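Local atomic coordinates of D-galactonate dehydratase family member SEN1436 (Salmonella enterica subsp. enterica serovar Enteritidis, PDB entry 3TW9), a protein that catalyses the magnesium-dependent dehydration of D-gluconate to 2-dehydro-3-deoxy-D-gluconate, though only with low activity in vitro. Residues 166-170 and 171-175; 263-266 and 267-270. One frame throughout, in Å; residues are numbered along the deposited sequence.

Contact 1 (166-170 and 171-175)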
loop_
_atom_site.group_PDB
_atom_site.type_symbol
_atom_site.label_atom_id
_atom_site.label_comp_id
_atom_site.label_asym_id
_atom_site.label_seq_id
_atom_site.Cartn_x
_atom_site.Cartn_y
_atom_site.Cartn_z
ATOM N N ARG C 166 10.888 20.866 -30.225
ATOM C CA ARG C 166 10.655 22.317 -30.182
ATOM C C ARG C 166 9.168 22.660 -30.108
ATOM O O ARG C 166 8.750 23.426 -29.228
ATOM C CB ARG C 166 11.337 23.016 -31.366
ATOM C CG ARG C 166 12.858 23.099 -31.220
ATOM C CD ARG C 166 13.460 24.194 -32.091
ATOM N NE ARG C 166 14.867 24.414 -31.767
ATOM C CZ ARG C 166 15.883 23.801 -32.367
ATOM N NH1 ARG C 166 15.657 22.918 -33.338
ATOM N NH2 ARG C 166 17.129 24.070 -31.994
ATOM N N ALA C 167 8.373 22.068 -31.001
ATOM C CA ALA C 167 6.919 22.243 -30.997
ATOM C C ALA C 167 6.291 21.860 -29.657
ATOM O O ALA C 167 5.432 22.579 -29.133
ATOM C CB ALA C 167 6.277 21.455 -32.141
ATOM N N ARG C 168 6.728 20.742 -29.077
ATOM C CA ARG C 168 6.115 20.308 -27.810
ATOM C C ARG C 168 6.555 21.196 -26.642
ATOM O O ARG C 168 5.769 21.443 -25.717
ATOM C CB ARG C 168 6.395 18.814 -27.507
ATOM C CG ARG C 168 5.875 17.815 -28.552
ATOM C CD ARG C 168 4.345 17.674 -28.647
ATOM N NE ARG C 168 3.692 18.686 -29.494
ATOM C CZ ARG C 168 3.753 18.751 -30.829
ATOM N NH1 ARG C 168 3.102 19.711 -31.471
ATOM N NH2 ARG C 168 4.449 17.878 -31.540
ATOM N N MET C 169 7.798 21.681 -26.701
ATOM C CA MET C 169 8.316 22.625 -25.700
ATOM C C MET C 169 7.551 23.944 -25.760
ATOM O O MET C 169 7.177 24.478 -24.733
ATOM C CB MET C 169 9.805 22.867 -25.877
ATOM C CG MET C 169 10.671 21.678 -25.437
ATOM S SD MET C 169 12.409 21.982 -25.690
ATOM C CE MET C 169 12.730 23.185 -24.410
ATOM N N GLU C 170 7.272 24.418 -26.974
ATOM C CA GLU C 170 6.373 25.575 -27.192
ATOM C C GLU C 170 4.968 25.407 -26.599
ATOM O O GLU C 170 4.408 26.355 -26.050
ATOM C CB GLU C 170 6.267 25.907 -28.692
ATOM C CG GLU C 170 7.450 26.710 -29.238
ATOM C CD GLU C 170 7.542 26.690 -30.759
ATOM O OE1 GLU C 170 8.679 26.689 -31.281
ATOM O OE2 GLU C 170 6.490 26.666 -31.434
ATOM N N GLU C 171 4.403 24.200 -26.720
ATOM C CA GLU C 171 3.107 23.861 -26.133
ATOM C C GLU C 171 3.119 23.811 -24.601
ATOM O O GLU C 171 2.060 23.857 -23.996
ATOM C CB GLU C 171 2.587 22.523 -26.665
ATOM C CG GLU C 171 2.250 22.525 -28.140
ATOM C CD GLU C 171 1.531 21.263 -28.600
ATOM O OE1 GLU C 171 1.331 20.330 -27.789
ATOM O OE2 GLU C 171 1.157 21.213 -29.794
ATOM N N GLY C 172 4.301 23.686 -23.985
ATOM C CA GLY C 172 4.405 23.683 -22.524
ATOM C C GLY C 172 4.917 22.378 -21.929
ATOM O O GLY C 172 5.024 22.260 -20.701
ATOM N N TYR C 173 5.220 21.392 -22.776
ATOM C CA TYR C 173 5.814 20.138 -22.265
ATOM C C TYR C 173 7.210 20.407 -21.732
ATOM O O TYR C 173 8.044 21.069 -22.390
ATOM C CB TYR C 173 5.821 19.061 -23.345
ATOM C CG TYR C 173 4.468 18.430 -23.549
ATOM C CD1 TYR C 173 4.038 17.389 -22.719
ATOM C CD2 TYR C 173 3.595 18.879 -24.561
ATOM C CE1 TYR C 173 2.790 16.780 -22.907
ATOM C CE2 TYR C 173 2.346 18.283 -24.746
ATOM C CZ TYR C 173 1.949 17.240 -23.914
ATOM O OH TYR C 173 0.720 16.657 -24.085
ATOM N N GLN C 174 7.461 19.902 -20.526
ATOM C CA GLN C 174 8.737 20.087 -19.844
ATOM C C GLN C 174 9.519 18.776 -19.785
ATOM O O GLN C 174 10.610 18.722 -19.226
ATOM C CB GLN C 174 8.493 20.657 -18.451
ATOM C CG GLN C 174 7.869 22.044 -18.540
ATOM C CD GLN C 174 7.875 22.767 -17.223
ATOM O OE1 GLN C 174 8.768 23.578 -16.966
ATOM N NE2 GLN C 174 6.928 22.445 -16.360
ATOM N N TYR C 175 8.933 17.750 -20.395
ATOM C CA TYR C 175 9.492 16.395 -20.424
ATOM C C TYR C 175 9.081 15.795 -21.766
ATOM O O TYR C 175 7.907 15.840 -22.119
ATOM C CB TYR C 175 8.882 15.508 -19.330
ATOM C CG TYR C 175 8.914 15.987 -17.895
ATOM C CD1 TYR C 175 9.769 15.387 -16.953
ATOM C CD2 TYR C 175 8.025 16.970 -17.451
ATOM C CE1 TYR C 175 9.774 15.829 -15.615
ATOM C CE2 TYR C 175 8.013 17.406 -16.156
ATOM C CZ TYR C 175 8.880 16.839 -15.240
ATOM O OH TYR C 175 8.808 17.303 -13.956
#
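Two successive backbone amides close on the carbonyl oxygen of Arg168. Tyr173 N binds Arg168 O at 3.0 Å, while Gly172 N, 3.2 Å from Arg168 O, adds a weak bond at a poorer angle. Gly172 N has a better acceptor in Met169 O, 3.1 Å away. Between these amides the chain reverses at Gly172, whose positive phi of 116° suits a residue with no CB to press on the carbonyl oxygen of Glu171.

Arg168 and Glu171 extend alongside each other in one direction. Arg168 bends at both chi2 (-69°) and chi3, which turns its guanidinium back beside the carboxylate, and Ala167 CB lies over one face of the group, away from its centre. The salt bridge runs from Arg168 NH1 to Glu171 OE2 at 3.0 Å and is nearly straight (162°). The acceptor lies close to the guanidinium plane, but the donor comes from above the carboxylate plane. A weak second bond joins Arg168 NE to Glu171 OE1 at 3.3 Å. The arginine's charge would offset that of a glutamate placed at a helix C-terminus, where a negative group is probably disfavoured.

Tyr173 turns its ring edge to the doubly held carbonyl, with Tyr173 CD2 3.6 Å from Arg168 O, and its ring packs on Leu149 and Cys151 of strand 147-152. The bonds Tyr173 N to Arg168 O and Gly172 N to Met169 O, with the positive phi of Gly172, make a Schellman motif, which ends helix 158-171 and sends the chain into strand 175-177, completing a beta-alpha-beta crossover of the enolase-type barrel.

Contact 2 (263-266 and 267-270)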
loop_
_atom_site.group_PDB
_atom_site.type_symbol
_atom_site.label_atom_id
_atom_site.label_comp_id
_atom_site.label_asym_id
_atom_site.label_seq_id
_atom_site.Cartn_x
_atom_site.Cartn_y
_atom_site.Cartn_z
ATOM N N LYS C 263 25.346 3.405 -19.463
ATOM C CA LYS C 263 26.601 4.068 -19.094
ATOM C C LYS C 263 26.972 5.217 -20.036
ATOM O O LYS C 263 27.346 6.300 -19.571
ATOM C CB LYS C 263 27.754 3.063 -18.991
ATOM C CG LYS C 263 27.547 2.035 -17.840
ATOM C CD LYS C 263 28.600 0.904 -17.896
ATOM C CE LYS C 263 30.009 1.385 -17.549
ATOM N NZ LYS C 263 30.981 0.253 -17.444
ATOM N N THR C 264 26.835 4.991 -21.336
ATOM C CA THR C 264 27.183 6.036 -22.325
ATOM C C THR C 264 26.254 7.256 -22.275
ATOM O O THR C 264 26.661 8.356 -22.653
ATOM C CB THR C 264 27.239 5.480 -23.767
ATOM O OG1 THR C 264 25.968 4.940 -24.145
ATOM C CG2 THR C 264 28.291 4.395 -23.865
ATOM N N LEU C 265 25.029 7.053 -21.787
ATOM C CA LEU C 265 24.006 8.117 -21.716
ATOM C C LEU C 265 23.983 8.867 -20.397
ATOM O O LEU C 265 23.232 9.832 -20.260
ATOM C CB LEU C 265 22.622 7.556 -22.008
ATOM C CG LEU C 265 22.377 6.986 -23.422
ATOM C CD1 LEU C 265 20.990 6.441 -23.540
ATOM C CD2 LEU C 265 22.621 8.043 -24.516
ATOM N N GLU C 266 24.778 8.416 -19.420
ATOM C CA GLU C 266 24.922 9.127 -18.129
ATOM C C GLU C 266 25.159 10.627 -18.245
ATOM O O GLU C 266 24.486 11.401 -17.583
ATOM C CB GLU C 266 26.039 8.508 -17.285
ATOM C CG GLU C 266 25.525 7.401 -16.415
ATOM C CD GLU C 266 26.579 6.671 -15.618
ATOM O OE1 GLU C 266 27.565 7.274 -15.130
ATOM O OE2 GLU C 266 26.390 5.453 -15.474
ATOM N N GLN C 267 26.110 11.010 -19.101
ATOM C CA GLN C 267 26.509 12.406 -19.271
ATOM C C GLN C 267 25.371 13.302 -19.803
ATOM O O GLN C 267 25.446 14.527 -19.694
ATOM C CB GLN C 267 27.701 12.495 -20.225
ATOM C CG GLN C 267 27.420 11.891 -21.593
ATOM C CD GLN C 267 28.657 11.770 -22.469
ATOM O OE1 GLN C 267 29.368 12.743 -22.702
ATOM N NE2 GLN C 267 28.908 10.563 -22.964
ATOM N N TYR C 268 24.332 12.688 -20.372
ATOM C CA TYR C 268 23.218 13.449 -20.980
ATOM C C TYR C 268 22.032 13.637 -20.034
ATOM O O TYR C 268 21.038 14.302 -20.395
ATOM C CB TYR C 268 22.793 12.805 -22.304
ATOM C CG TYR C 268 23.951 12.625 -23.234
ATOM C CD1 TYR C 268 24.711 13.733 -23.642
ATOM C CD2 TYR C 268 24.314 11.360 -23.703
ATOM C CE1 TYR C 268 25.803 13.588 -24.498
ATOM C CE2 TYR C 268 25.406 11.202 -24.564
ATOM C CZ TYR C 268 26.147 12.325 -24.955
ATOM O OH TYR C 268 27.227 12.185 -25.800
ATOM N N GLN C 269 22.161 13.045 -18.836
ATOM C CA GLN C 269 21.241 13.292 -17.722
ATOM C C GLN C 269 19.780 13.061 -18.109
ATOM O O GLN C 269 18.947 13.974 -17.973
ATOM C CB GLN C 269 21.426 14.725 -17.191
ATOM C CG GLN C 269 22.846 15.074 -16.740
ATOM C CD GLN C 269 23.006 14.993 -15.234
ATOM O OE1 GLN C 269 22.262 14.283 -14.566
ATOM N NE2 GLN C 269 23.976 15.729 -14.694
ATOM N N LEU C 270 19.479 11.864 -18.615
ATOM C CA LEU C 270 18.109 11.507 -18.960
ATOM C C LEU C 270 17.234 11.450 -17.719
ATOM O O LEU C 270 17.698 11.111 -16.633
ATOM C CB LEU C 270 18.057 10.161 -19.700
ATOM C CG LEU C 270 18.270 10.229 -21.218
ATOM C CD1 LEU C 270 19.649 10.765 -21.591
ATOM C CD2 LEU C 270 18.040 8.871 -21.862
HETATM O O HOH W 1 28.209 9.053 -19.985
HETATM O O HOH W 2 21.253 9.802 -18.356
#
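Gln267 sets its CG between the backbone N and the carbonyl carbon (chi1 58°) and then runs out extended, so that its amide reaches back to the carbonyl of Thr264. The bond from Gln267 NE2 to Thr264 O is 3.2 Å long and close to straight (166°), with the acceptor near the amide plane. The same torsion lays Gln267 CG over the centre of the Tyr268 ring, 3.5 Å above its plane, while Tyr268 CE2 comes within 3.7 Å of Thr264 O.

Behind this side-chain link the backbone winds through two overlapping turns: Tyr268 N binds Leu265 O at 3.1 Å, and Gln269 N binds Glu266 O, also at 3.1 Å. Gln269 then takes a positive phi of 54°, swinging the chain away from the helix. Two waters add to these bonds. Water 1 accepts from Gln267 N and donates to Lys263 O, with a weak further bond to Thr264 O; water 2 bridges Leu265 O to Leu270 N, 2.7 Å from the Leu265 oxygen. Leu265 O therefore has both an amide and a water.

The Leu265 side chain lies roughly perpendicular to that of Tyr268, and Leu265 CD2 touches the ring edge at Tyr268 CD2, 3.8 Å away.

Both of these side chains rest on Phe232 of helix 221-239, and Arg236 of that helix binds the carbonyl of Tyr268. Glu266 OE2 accepts from Ser292 OG and Ser293 N, just after helix 285-291. The turn ending helix 255-265 therefore lies between helix 221-239 and these residues, as the chain heads for strand 272-274.

Contacts 1 and 2 do the same job at two places in the barrel: each turns the chain from the end of a helix toward a parallel strand. Their centres are 22 Å apart and their nearest atoms about 8 Å, so they do not touch. Helix 221-239 lies against both, meeting Met169 through Leu239 and Leu265 through Val228 and Phe232, while Tyr175 stacks edge-to-face on Phe271. Strand 244-248 pairs with both following strands, 175-177 and 272-274. Neither contact forms the active site, but the Leu270 side chain is about 8 Å from that of the magnesium ligand Glu274, and the Tyr173 side chain about 9 Å from that of substrate-binding Glu377.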